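Long-range contacts in putative alcohol dehydrogenase (Sinorhizobium meliloti, PDB 4J6F), which probably acts as a zinc-dependent, NAD(P)-linked alcohol dehydrogenase of the medium-chain dehydrogenase/reductase family: residues R228-G239 / G250-G258; D276-F287 / G298-G308. One frame throughout, in Å; residues are numbered along the deposited sequence.

Contact 1 of 2, residues R228-G239 / G250-G258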
ATOM      1  N   ARG A 228      -3.312  21.356   6.567  1.00 28.72           N
ATOM      2  CA  ARG A 228      -3.621  22.743   6.280  1.00 29.67           C
ATOM      3  C   ARG A 228      -2.421  23.444   5.648  1.00 31.16           C
ATOM      4  O   ARG A 228      -2.565  24.180   4.679  1.00 30.73           O
ATOM      5  CB  ARG A 228      -4.061  23.455   7.549  1.00 29.57           C
ATOM      6  CG  ARG A 228      -5.476  23.131   7.959  1.00 29.08           C
ATOM      7  CD  ARG A 228      -6.451  23.620   6.907  1.00 29.87           C
ATOM      8  NE  ARG A 228      -7.820  23.286   7.278  1.00 30.28           N
ATOM      9  CZ  ARG A 228      -8.871  23.390   6.479  1.00 30.51           C
ATOM     10  NH1 ARG A 228      -8.730  23.822   5.234  1.00 31.32           N
ATOM     11  NH2 ARG A 228     -10.067  23.044   6.932  1.00 30.97           N
ATOM     12  N   ALA A 229      -1.237  23.164   6.184  1.00 33.27           N
ATOM     13  CA  ALA A 229       0.012  23.790   5.743  1.00 34.75           C
ATOM     14  C   ALA A 229       0.295  23.615   4.260  1.00 36.49           C
ATOM     15  O   ALA A 229       0.999  24.427   3.672  1.00 39.16           O
ATOM     16  CB  ALA A 229       1.180  23.251   6.554  1.00 33.89           C
ATOM     17  N   ARG A 230      -0.241  22.551   3.666  1.00 35.63           N
ATOM     18  CA  ARG A 230       0.053  22.229   2.270  1.00 33.59           C
ATOM     19  C   ARG A 230      -1.181  22.433   1.377  1.00 34.17           C
ATOM     20  O   ARG A 230      -1.143  22.154   0.180  1.00 33.81           O
ATOM     21  CB  ARG A 230       0.664  20.813   2.156  1.00 30.65           C
ATOM     22  CG  ARG A 230      -0.332  19.687   1.938  1.00 29.66           C
ATOM     23  CD  ARG A 230       0.126  18.299   2.359  1.00 28.76           C
ATOM     24  NE  ARG A 230       1.558  18.112   2.575  1.00 29.45           N
ATOM     25  CZ  ARG A 230       2.306  17.174   1.989  1.00 28.16           C
ATOM     26  NH1 ARG A 230       1.777  16.342   1.107  1.00 27.14           N
ATOM     27  NH2 ARG A 230       3.596  17.068   2.288  1.00 26.79           N
ATOM     28  N   GLY A 231      -2.266  22.935   1.968  1.00 34.72           N
ATOM     29  CA  GLY A 231      -3.469  23.299   1.215  1.00 34.71           C
ATOM     30  C   GLY A 231      -4.542  22.227   1.150  1.00 35.17           C
ATOM     31  O   GLY A 231      -5.502  22.344   0.386  1.00 35.17           O
ATOM     32  N   ALA A 232      -4.388  21.179   1.950  1.00 35.19           N
ATOM     33  CA  ALA A 232      -5.346  20.083   1.973  1.00 34.59           C
ATOM     34  C   ALA A 232      -6.448  20.306   2.999  1.00 36.67           C
ATOM     35  O   ALA A 232      -6.332  21.159   3.881  1.00 38.56           O
ATOM     36  CB  ALA A 232      -4.630  18.772   2.244  1.00 33.05           C
ATOM     37  N   VAL A 233      -7.511  19.516   2.879  1.00 37.32           N
ATOM     38  CA  VAL A 233      -8.672  19.618   3.758  1.00 37.35           C
ATOM     39  C   VAL A 233      -8.751  18.396   4.693  1.00 34.18           C
ATOM     40  O   VAL A 233      -9.032  17.278   4.242  1.00 34.70           O
ATOM     41  CB  VAL A 233      -9.987  19.792   2.939  1.00 38.71           C
ATOM     42  CG1 VAL A 233     -11.140  20.203   3.841  1.00 40.54           C
ATOM     43  CG2 VAL A 233      -9.815  20.833   1.836  1.00 36.55           C
ATOM     44  N   PRO A 234      -8.483  18.601   5.996  1.00 31.45           N
ATOM     45  CA  PRO A 234      -8.580  17.519   6.979  1.00 30.30           C
ATOM     46  C   PRO A 234      -9.958  17.415   7.609  1.00 29.90           C
ATOM     47  O   PRO A 234     -10.607  18.436   7.874  1.00 28.97           O
ATOM     48  CB  PRO A 234      -7.564  17.926   8.047  1.00 29.83           C
ATOM     49  CG  PRO A 234      -7.507  19.417   7.968  1.00 30.18           C
ATOM     50  CD  PRO A 234      -7.975  19.843   6.600  1.00 30.99           C
ATOM     51  N   ILE A 235     -10.389  16.179   7.838  1.00 30.23           N
ATOM     52  CA  ILE A 235     -11.608  15.891   8.589  1.00 32.25           C
ATOM     53  C   ILE A 235     -11.228  14.967   9.731  1.00 32.47           C
ATOM     54  O   ILE A 235     -10.773  13.840   9.507  1.00 35.55           O
ATOM     55  CB  ILE A 235     -12.690  15.218   7.714  1.00 33.74           C
ATOM     56  CG1 ILE A 235     -13.212  16.194   6.671  1.00 35.90           C
ATOM     57  CG2 ILE A 235     -13.856  14.728   8.563  1.00 33.22           C
ATOM     58  CD1 ILE A 235     -14.078  15.531   5.636  1.00 37.70           C
ATOM     59  N   ALA A 236     -11.414  15.444  10.953  1.00 31.36           N
ATOM     60  CA  ALA A 236     -10.957  14.725  12.130  1.00 29.93           C
ATOM     61  C   ALA A 236     -11.977  13.685  12.549  1.00 31.08           C
ATOM     62  O   ALA A 236     -13.180  13.938  12.480  1.00 32.36           O
ATOM     63  CB  ALA A 236     -10.700  15.703  13.261  1.00 28.65           C
ATOM     64  N   VAL A 237     -11.503  12.508  12.959  1.00 29.70           N
ATOM     65  CA  VAL A 237     -12.362  11.566  13.675  1.00 28.93           C
ATOM     66  C   VAL A 237     -11.870  11.645  15.083  1.00 30.65           C
ATOM     67  O   VAL A 237     -10.729  11.263  15.352  1.00 32.13           O
ATOM     68  CB  VAL A 237     -12.229  10.106  13.208  1.00 26.05           C
ATOM     69  CG1 VAL A 237     -13.115   9.220  14.058  1.00 25.12           C
ATOM     70  CG2 VAL A 237     -12.597   9.958  11.738  1.00 25.28           C
ATOM     71  N   ALA A 238     -12.712  12.153  15.977  1.00 32.96           N
ATOM     72  CA  ALA A 238     -12.270  12.446  17.351  1.00 36.66           C
ATOM     73  C   ALA A 238     -13.158  11.833  18.405  1.00 40.30           C
ATOM     74  O   ALA A 238     -14.361  11.656  18.190  1.00 40.02           O
ATOM     75  CB  ALA A 238     -12.176  13.951  17.583  1.00 36.18           C
ATOM     76  N   GLY A 239     -12.553  11.540  19.555  1.00 43.88           N
ATOM     77  CA  GLY A 239     -13.304  11.135  20.747  1.00 49.50           C
ATOM     78  C   GLY A 239     -14.367  12.135  21.190  1.00 52.74           C
ATOM     79  O   GLY A 239     -14.285  13.323  20.844  1.00 51.71           O
ATOM     80  N   GLY A 250      -7.734  23.407  13.117  1.00 34.86           N
ATOM     81  CA  GLY A 250      -7.909  23.566  11.665  1.00 33.63           C
ATOM     82  C   GLY A 250      -8.696  22.497  10.921  1.00 35.23           C
ATOM     83  O   GLY A 250      -8.740  22.515   9.692  1.00 36.08           O
ATOM     84  N   ALA A 251      -9.325  21.564  11.642  1.00 35.46           N
ATOM     85  CA  ALA A 251     -10.142  20.530  10.991  1.00 34.62           C
ATOM     86  C   ALA A 251     -11.318  21.183  10.290  1.00 38.32           C
ATOM     87  O   ALA A 251     -11.897  22.138  10.801  1.00 41.10           O
ATOM     88  CB  ALA A 251     -10.640  19.504  11.995  1.00 32.39           C
ATOM     89  N   GLN A 252     -11.669  20.664   9.123  1.00 39.05           N
ATOM     90  CA  GLN A 252     -12.800  21.180   8.367  1.00 40.70           C
ATOM     91  C   GLN A 252     -14.106  20.791   9.041  1.00 39.09           C
ATOM     92  O   GLN A 252     -14.968  21.615   9.260  1.00 40.10           O
ATOM     93  CB  GLN A 252     -12.759  20.660   6.922  1.00 43.51           C
ATOM     94  CG  GLN A 252     -13.916  21.103   6.036  1.00 47.17           C
ATOM     95  CD  GLN A 252     -14.063  22.615   5.947  1.00 50.50           C
ATOM     96  OE1 GLN A 252     -13.096  23.374   6.091  1.00 48.97           O
ATOM     97  NE2 GLN A 252     -15.287  23.060   5.703  1.00 53.45           N
ATOM     98  N   ALA A 253     -14.243  19.517   9.352  1.00 38.71           N
ATOM     99  CA  ALA A 253     -15.386  19.023  10.088  1.00 37.74           C
ATOM    100  C   ALA A 253     -14.888  17.912  10.986  1.00 36.76           C
ATOM    101  O   ALA A 253     -13.814  17.328  10.755  1.00 33.49           O
ATOM    102  CB  ALA A 253     -16.446  18.501   9.140  1.00 37.26           C
ATOM    103  N   VAL A 254     -15.667  17.637  12.023  1.00 38.72           N
ATOM    104  CA  VAL A 254     -15.328  16.603  12.981  1.00 38.61           C
ATOM    105  C   VAL A 254     -16.422  15.539  13.008  1.00 37.96           C
ATOM    106  O   VAL A 254     -17.601  15.833  12.899  1.00 39.22           O
ATOM    107  CB  VAL A 254     -15.089  17.198  14.385  1.00 40.15           C
ATOM    108  CG1 VAL A 254     -14.557  16.144  15.341  1.00 41.00           C
ATOM    109  CG2 VAL A 254     -14.109  18.354  14.310  1.00 38.98           C
ATOM    110  N   VAL A 255     -15.993  14.296  13.121  1.00 38.60           N
ATOM    111  CA  VAL A 255     -16.867  13.154  13.262  1.00 39.81           C
ATOM    112  C   VAL A 255     -16.520  12.533  14.623  1.00 42.19           C
ATOM    113  O   VAL A 255     -15.358  12.232  14.900  1.00 41.58           O
ATOM    114  CB  VAL A 255     -16.632  12.145  12.113  1.00 38.85           C
ATOM    115  CG1 VAL A 255     -17.286  10.813  12.420  1.00 40.59           C
ATOM    116  CG2 VAL A 255     -17.136  12.691  10.785  1.00 36.69           C
ATOM    117  N   THR A 256     -17.526  12.378  15.478  1.00 46.95           N
ATOM    118  CA  THR A 256     -17.351  11.787  16.805  1.00 49.06           C
ATOM    119  C   THR A 256     -17.358  10.266  16.702  1.00 53.16           C
ATOM    120  O   THR A 256     -18.266   9.679  16.111  1.00 54.84           O
ATOM    121  CB  THR A 256     -18.460  12.252  17.769  1.00 50.69           C
ATOM    122  OG1 THR A 256     -18.520  13.686  17.784  1.00 51.99           O
ATOM    123  CG2 THR A 256     -18.194  11.750  19.171  1.00 52.41           C
ATOM    124  N   ARG A 257     -16.347   9.627  17.279  1.00 58.64           N
ATOM    125  CA  ARG A 257     -16.186   8.187  17.113  1.00 67.71           C
ATOM    126  C   ARG A 257     -17.377   7.406  17.665  1.00 74.34           C
ATOM    127  O   ARG A 257     -17.860   6.478  17.014  1.00 76.82           O
ATOM    128  CB  ARG A 257     -14.884   7.705  17.748  1.00 72.81           C
ATOM    129  CG  ARG A 257     -14.356   6.406  17.156  1.00 79.14           C
ATOM    130  CD  ARG A 257     -13.175   5.880  17.953  1.00 90.11           C
ATOM    131  NE  ARG A 257     -11.987   6.739  17.875  1.00 96.93           N
ATOM    132  CZ  ARG A 257     -11.588   7.576  18.836  1.00 92.95           C
ATOM    133  NH1 ARG A 257     -12.282   7.686  19.972  1.00 82.25           N
ATOM    134  NH2 ARG A 257     -10.491   8.311  18.657  1.00 89.03           N
ATOM    135  N   GLY A 258     -17.852   7.804  18.847  1.00 76.14           N
ATOM    136  CA  GLY A 258     -18.932   7.107  19.552  1.00 80.16           C
ATOM    137  C   GLY A 258     -20.074   6.555  18.708  1.00 80.77           C
ATOM    138  O   GLY A 258     -20.101   5.369  18.386  1.00 67.85           O
TER
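Ala-236 to Ala-238 pair in parallel with Val-254 to Thr-256, joining two neighbouring strands at one margin of the six-stranded parallel sheet of the Rossmann-type nucleotide-binding domain. Strand 253-256 is the outermost of the sheet within the chain, and helix 243-248 makes the beta-alpha-beta crossover between the two. The short strand axes approach to 4.7 Å and cross at -23°. The backbone bonds alternate from Gln-252 N to Pro-234 O through Ala-236 N to Ala-253 O, Val-255 N to Ala-236 O (2.9 Å) and Ala-238 N to Val-255 O (2.9 Å), ending with Arg-257 N on Ala-238 O.

Small side chains fill one face: Ala-236 CB lies 4.0 Å from Ala-251 CB, and Val-254 CG1 comes 3.9 Å from Ala-238 CB, with Met-246 of the crossover helix packed on Ala-236, Ala-238 and Val-254. Ile-235, Val-237 and Val-255 face the other way, where helix 262-270 covers Ile-235 and Val-255.

At the N-terminal end of the pairing the contact turns polar. Arg-228, in the last turn of helix 218-229, bends at chi2 (-64°) and brings its guanidinium edge to the loop ahead of strand 253-256. NE gives Gly-250 O a 2.7 Å bond in both the guanidinium and carbonyl planes, while NH2 reaches a lone pair of Gln-252 OE1 at 3.2 Å; a weak second bond runs from NH2 to Gly-250 O. Pro-234 CD sits against one face of the guanidinium, toward its rim. Gln-252 lays its CB 3.5 Å from Val-233 CG1, its amide plane turned 68° from the guanidinium. Arg-228 thus ties one helix end to another, and its positive charge would probably polarise the carbonyl of Gly-250, the residue of positive phi that follows helix 243-248 in a Schellman motif.

Contact 2 of 2, residues D276-F287 / G298-G308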
ATOM      1  N   ASP A 276      -9.927  11.291  -0.237  1.00 30.10           N
ATOM      2  CA  ASP A 276      -8.772  10.982  -1.068  1.00 31.25           C
ATOM      3  C   ASP A 276      -7.761  10.152  -0.298  1.00 29.84           C
ATOM      4  O   ASP A 276      -7.139   9.236  -0.843  1.00 27.67           O
ATOM      5  CB  ASP A 276      -8.125  12.281  -1.558  1.00 36.11           C
ATOM      6  CG  ASP A 276      -9.066  13.102  -2.434  1.00 42.16           C
ATOM      7  OD1 ASP A 276      -9.468  12.594  -3.507  1.00 47.26           O
ATOM      8  OD2 ASP A 276      -9.420  14.236  -2.042  1.00 39.44           O
ATOM      9  N   VAL A 277      -7.598  10.490   0.978  1.00 30.36           N
ATOM     10  CA  VAL A 277      -6.563   9.903   1.806  1.00 27.78           C
ATOM     11  C   VAL A 277      -7.113   9.622   3.188  1.00 28.80           C
ATOM     12  O   VAL A 277      -7.858  10.432   3.745  1.00 32.33           O
ATOM     13  CB  VAL A 277      -5.336  10.830   1.948  1.00 24.14           C
ATOM     14  CG1 VAL A 277      -4.353  10.247   2.954  1.00 21.23           C
ATOM     15  CG2 VAL A 277      -4.659  11.059   0.596  1.00 23.42           C
ATOM     16  N   VAL A 278      -6.744   8.468   3.729  1.00 25.59           N
ATOM     17  CA  VAL A 278      -6.994   8.173   5.112  1.00 25.24           C
ATOM     18  C   VAL A 278      -5.641   8.105   5.795  1.00 26.29           C
ATOM     19  O   VAL A 278      -4.738   7.405   5.331  1.00 25.93           O
ATOM     20  CB  VAL A 278      -7.756   6.845   5.272  1.00 26.34           C
ATOM     21  CG1 VAL A 278      -7.645   6.308   6.695  1.00 27.95           C
ATOM     22  CG2 VAL A 278      -9.211   7.022   4.885  1.00 25.20           C
ATOM     23  N   ALA A 279      -5.498   8.896   6.860  1.00 27.36           N
ATOM     24  CA  ALA A 279      -4.363   8.840   7.775  1.00 24.08           C
ATOM     25  C   ALA A 279      -4.875   8.143   9.034  1.00 28.02           C
ATOM     26  O   ALA A 279      -5.713   8.682   9.773  1.00 32.31           O
ATOM     27  CB  ALA A 279      -3.863  10.240   8.090  1.00 21.05           C
ATOM     28  N   ASP A 280      -4.406   6.923   9.252  1.00 28.23           N
ATOM     29  CA  ASP A 280      -4.899   6.083  10.335  1.00 29.37           C
ATOM     30  C   ASP A 280      -3.890   5.981  11.466  1.00 30.08           C
ATOM     31  O   ASP A 280      -2.736   5.613  11.242  1.00 32.95           O
ATOM     32  CB  ASP A 280      -5.197   4.692   9.798  1.00 29.79           C
ATOM     33  CG  ASP A 280      -5.848   3.794  10.817  1.00 33.32           C
ATOM     34  OD1 ASP A 280      -6.395   4.281  11.835  1.00 33.19           O
ATOM     35  OD2 ASP A 280      -5.826   2.573  10.582  1.00 37.71           O
ATOM     36  N   LEU A 281      -4.317   6.304  12.680  1.00 27.57           N
ATOM     37  CA  LEU A 281      -3.432   6.156  13.825  1.00 27.67           C
ATOM     38  C   LEU A 281      -4.012   5.242  14.873  1.00 29.51           C
ATOM     39  O   LEU A 281      -3.421   5.047  15.941  1.00 33.10           O
ATOM     40  CB  LEU A 281      -3.079   7.510  14.399  1.00 29.11           C
ATOM     41  CG  LEU A 281      -2.229   8.136  13.302  1.00 31.36           C
ATOM     42  CD1 LEU A 281      -2.584   9.600  13.053  1.00 33.72           C
ATOM     43  CD2 LEU A 281      -0.749   7.887  13.557  1.00 28.89           C
ATOM     44  N   VAL A 282      -5.192   4.716  14.576  1.00 26.99           N
ATOM     45  CA  VAL A 282      -5.902   3.802  15.451  1.00 25.72           C
ATOM     46  C   VAL A 282      -5.849   2.338  15.016  1.00 25.90           C
ATOM     47  O   VAL A 282      -5.531   1.473  15.808  1.00 25.14           O
ATOM     48  CB  VAL A 282      -7.373   4.231  15.565  1.00 24.65           C
ATOM     49  CG1 VAL A 282      -8.120   3.351  16.540  1.00 23.26           C
ATOM     50  CG2 VAL A 282      -7.458   5.676  15.989  1.00 25.03           C
ATOM     51  N   GLY A 283      -6.141   2.072  13.749  1.00 26.30           N
ATOM     52  CA  GLY A 283      -6.221   0.711  13.248  1.00 27.86           C
ATOM     53  C   GLY A 283      -7.281  -0.100  13.965  1.00 33.96           C
ATOM     54  O   GLY A 283      -8.378   0.400  14.246  1.00 38.50           O
ATOM     55  N   GLY A 284      -6.954  -1.356  14.261  1.00 35.78           N
ATOM     56  CA  GLY A 284      -7.858  -2.252  14.977  1.00 40.15           C
ATOM     57  C   GLY A 284      -9.214  -2.472  14.330  1.00 47.19           C
ATOM     58  O   GLY A 284      -9.300  -2.757  13.135  1.00 48.02           O
ATOM     59  N   PRO A 285     -10.295  -2.315  15.112  1.00 57.52           N
ATOM     60  CA  PRO A 285     -11.616  -2.626  14.563  1.00 57.05           C
ATOM     61  C   PRO A 285     -12.113  -1.554  13.568  1.00 55.86           C
ATOM     62  O   PRO A 285     -13.108  -1.764  12.885  1.00 56.30           O
ATOM     63  CB  PRO A 285     -12.498  -2.684  15.810  1.00 57.20           C
ATOM     64  CG  PRO A 285     -11.838  -1.751  16.791  1.00 61.06           C
ATOM     65  CD  PRO A 285     -10.381  -1.620  16.413  1.00 60.94           C
ATOM     66  N   LEU A 286     -11.410  -0.429  13.475  1.00 53.51           N
ATOM     67  CA  LEU A 286     -11.758   0.628  12.526  1.00 53.26           C
ATOM     68  C   LEU A 286     -11.233   0.391  11.086  1.00 45.02           C
ATOM     69  O   LEU A 286     -11.726   0.990  10.128  1.00 44.23           O
ATOM     70  CB  LEU A 286     -11.218   1.957  13.053  1.00 56.75           C
ATOM     71  CG  LEU A 286     -12.164   3.144  13.201  1.00 60.99           C
ATOM     72  CD1 LEU A 286     -13.188   2.868  14.300  1.00 63.82           C
ATOM     73  CD2 LEU A 286     -11.339   4.382  13.527  1.00 59.14           C
ATOM     74  N   PHE A 287     -10.245  -0.487  10.950  1.00 37.56           N
ATOM     75  CA  PHE A 287      -9.444  -0.590   9.733  1.00 32.93           C
ATOM     76  C   PHE A 287     -10.250  -0.876   8.484  1.00 34.25           C
ATOM     77  O   PHE A 287     -10.116  -0.184   7.476  1.00 33.26           O
ATOM     78  CB  PHE A 287      -8.377  -1.670   9.901  1.00 30.20           C
ATOM     79  CG  PHE A 287      -7.518  -1.860   8.691  1.00 27.30           C
ATOM     80  CD1 PHE A 287      -6.554  -0.918   8.355  1.00 26.71           C
ATOM     81  CD2 PHE A 287      -7.672  -2.976   7.889  1.00 26.40           C
ATOM     82  CE1 PHE A 287      -5.759  -1.086   7.233  1.00 26.03           C
ATOM     83  CE2 PHE A 287      -6.880  -3.154   6.768  1.00 26.72           C
ATOM     84  CZ  PHE A 287      -5.923  -2.206   6.434  1.00 26.33           C
ATOM     85  N   GLY A 298      -7.866   5.606  -3.944  1.00 31.91           N
ATOM     86  CA  GLY A 298      -7.474   6.381  -2.780  1.00 30.60           C
ATOM     87  C   GLY A 298      -6.312   5.725  -2.069  1.00 31.89           C
ATOM     88  O   GLY A 298      -5.962   4.581  -2.358  1.00 34.75           O
ATOM     89  N   ARG A 299      -5.687   6.494  -1.182  1.00 31.39           N
ATOM     90  CA  ARG A 299      -4.467   6.109  -0.488  1.00 28.92           C
ATOM     91  C   ARG A 299      -4.618   6.102   1.026  1.00 30.53           C
ATOM     92  O   ARG A 299      -5.142   7.031   1.610  1.00 30.04           O
ATOM     93  CB  ARG A 299      -3.328   7.045  -0.867  1.00 25.63           C
ATOM     94  CG  ARG A 299      -3.032   7.089  -2.341  1.00 25.17           C
ATOM     95  CD  ARG A 299      -3.777   8.216  -3.002  1.00 27.92           C
ATOM     96  NE  ARG A 299      -3.165   9.500  -2.710  1.00 30.63           N
ATOM     97  CZ  ARG A 299      -3.735  10.664  -2.972  1.00 29.64           C
ATOM     98  NH1 ARG A 299      -4.926  10.696  -3.527  1.00 30.15           N
ATOM     99  NH2 ARG A 299      -3.120  11.786  -2.678  1.00 29.06           N
ATOM    100  N   TYR A 300      -4.141   5.032   1.645  1.00 29.30           N
ATOM    101  CA  TYR A 300      -4.229   4.842   3.067  1.00 27.27           C
ATOM    102  C   TYR A 300      -2.806   4.970   3.578  1.00 27.12           C
ATOM    103  O   TYR A 300      -1.860   4.507   2.930  1.00 30.08           O
ATOM    104  CB  TYR A 300      -4.800   3.441   3.342  1.00 28.70           C
ATOM    105  CG  TYR A 300      -4.679   2.979   4.775  1.00 30.20           C
ATOM    106  CD1 TYR A 300      -3.496   2.383   5.237  1.00 30.79           C
ATOM    107  CD2 TYR A 300      -5.732   3.145   5.672  1.00 30.65           C
ATOM    108  CE1 TYR A 300      -3.366   1.972   6.549  1.00 31.18           C
ATOM    109  CE2 TYR A 300      -5.614   2.725   6.994  1.00 32.53           C
ATOM    110  CZ  TYR A 300      -4.425   2.147   7.428  1.00 32.77           C
ATOM    111  OH  TYR A 300      -4.288   1.728   8.734  1.00 33.53           O
ATOM    112  N   THR A 301      -2.638   5.594   4.730  1.00 24.81           N
ATOM    113  CA  THR A 301      -1.317   5.706   5.306  1.00 24.67           C
ATOM    114  C   THR A 301      -1.339   5.601   6.828  1.00 27.09           C
ATOM    115  O   THR A 301      -2.267   6.067   7.466  1.00 28.32           O
ATOM    116  CB  THR A 301      -0.627   6.990   4.844  1.00 24.59           C
ATOM    117  OG1 THR A 301       0.738   6.974   5.281  1.00 27.07           O
ATOM    118  CG2 THR A 301      -1.347   8.220   5.381  1.00 23.32           C
ATOM    119  N   THR A 302      -0.323   4.966   7.408  1.00 28.62           N
ATOM    120  CA  THR A 302      -0.259   4.778   8.857  1.00 28.97           C
ATOM    121  C   THR A 302       1.175   4.756   9.380  1.00 28.88           C
ATOM    122  O   THR A 302       2.104   4.396   8.661  1.00 30.94           O
ATOM    123  CB  THR A 302      -0.977   3.479   9.285  1.00 32.31           C
ATOM    124  OG1 THR A 302      -0.903   3.322  10.705  1.00 36.81           O
ATOM    125  CG2 THR A 302      -0.344   2.263   8.642  1.00 31.26           C
ATOM    126  N   ALA A 303       1.353   5.198  10.618  1.00 28.69           N
ATOM    127  CA  ALA A 303       2.607   5.032  11.341  1.00 30.99           C
ATOM    128  C   ALA A 303       2.438   4.550  12.779  1.00 31.89           C
ATOM    129  O   ALA A 303       3.365   4.606  13.563  1.00 34.86           O
ATOM    130  CB  ALA A 303       3.429   6.300  11.301  1.00 33.33           C
ATOM    131  N   GLY A 304       1.244   4.101  13.120  1.00 27.30           N
ATOM    132  CA  GLY A 304       0.926   3.597  14.440  1.00 26.05           C
ATOM    133  C   GLY A 304      -0.530   3.187  14.453  1.00 26.79           C
ATOM    134  O   GLY A 304      -1.332   3.715  13.698  1.00 27.69           O
ATOM    135  N   ALA A 305      -0.872   2.229  15.300  1.00 26.77           N
ATOM    136  CA  ALA A 305      -2.240   1.779  15.416  1.00 28.92           C
ATOM    137  C   ALA A 305      -2.469   1.501  16.880  1.00 32.43           C
ATOM    138  O   ALA A 305      -2.133   0.427  17.379  1.00 37.80           O
ATOM    139  CB  ALA A 305      -2.468   0.519  14.588  1.00 28.77           C
ATOM    140  N   ILE A 306      -3.115   2.407  17.573  1.00 30.13           N
ATOM    141  CA  ILE A 306      -3.190   2.331  19.013  1.00 30.02           C
ATOM    142  C   ILE A 306      -4.196   1.291  19.505  1.00 32.68           C
ATOM    143  O   ILE A 306      -4.371   1.119  20.697  1.00 33.43           O
ATOM    144  CB  ILE A 306      -3.464   3.718  19.614  1.00 31.10           C
ATOM    145  CG1 ILE A 306      -2.900   3.810  21.029  1.00 33.08           C
ATOM    146  CG2 ILE A 306      -4.941   4.050  19.571  1.00 30.11           C
ATOM    147  CD1 ILE A 306      -2.742   5.223  21.527  1.00 32.40           C
ATOM    148  N   ALA A 307      -4.877   0.620  18.583  1.00 32.32           N
ATOM    149  CA  ALA A 307      -6.086  -0.149  18.937  1.00 30.69           C
ATOM    150  C   ALA A 307      -6.323  -1.650  18.574  1.00 35.86           C
ATOM    151  O   ALA A 307      -7.370  -2.167  18.968  1.00 43.57           O
ATOM    152  CB  ALA A 307      -7.322   0.652  18.561  1.00 26.96           C
ATOM    153  N   GLY A 308      -5.455  -2.394  17.881  1.00 32.48           N
ATOM    154  CA  GLY A 308      -4.157  -2.010  17.419  1.00 32.09           C
ATOM    155  C   GLY A 308      -3.786  -2.643  16.077  1.00 30.87           C
ATOM    156  O   GLY A 308      -4.583  -2.667  15.125  1.00 29.05           O
TER
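Strands 277-280 and 299-302 are parallel neighbours in the Rossmann-type sheet, joined by the beta-alpha-beta crossover through helix 287-293. Val-278 N bonds Arg-299 O, Thr-301 N bonds Val-278 O (2.8 Å), and Asp-280 N bonds Thr-301 O. On one face Val-277 CG2 sits over the centre of the Arg-299 guanidinium, whose NE bonds Ala-202 O and whose NH2 forms a salt bridge with Glu-208. On the other, Tyr-300, with CG anti to its backbone N (chi1 168°), extends along the strand past Val-278 CG1 (3.8 Å from its CD2) toward Asp-280. Tyr-300 OH donates to the anti lone pair of Asp-280 OD2, 2.5 Å away. Asp-280 OD1 accepts from Val-282 N, an Asx turn, and from Gly-283 N, an Asx motif, both on the same face of the carboxylate, and also bonds Thr-213 OG1. With an alanine here, the Tyr-300 hydroxyl would probably lose its acceptor and the turn at Val-282 and Gly-283 the carboxylate that holds it. The second subunit packs Leu-315 against Tyr-300. Phe-287 turns its edge to the tyrosine face, an offset edge-to-face pair with centroids 5.3 Å apart and planes at 86°.

Contacts 1 and 2 are two strand pairs of the same parallel sheet, each the paired strands of a beta-alpha-beta unit, in series along the chain, with centres 14 Å apart and nearest atoms about 5 Å apart without touching. Strand 209-212 lies between them: it pairs with strand 233-238 of contact 1 on one flank and with strand 277-280 of contact 2 on the other. Contact 1 therefore holds one margin of the sheet, whereas contact 2 is an inner pair, with strand 324-327 beyond it and the second subunit reaching its far end. In this family the dinucleotide would be expected at the glycine-rich turn after strand 209-212, beside the C-terminal ends of strands 233-238 and 277-280.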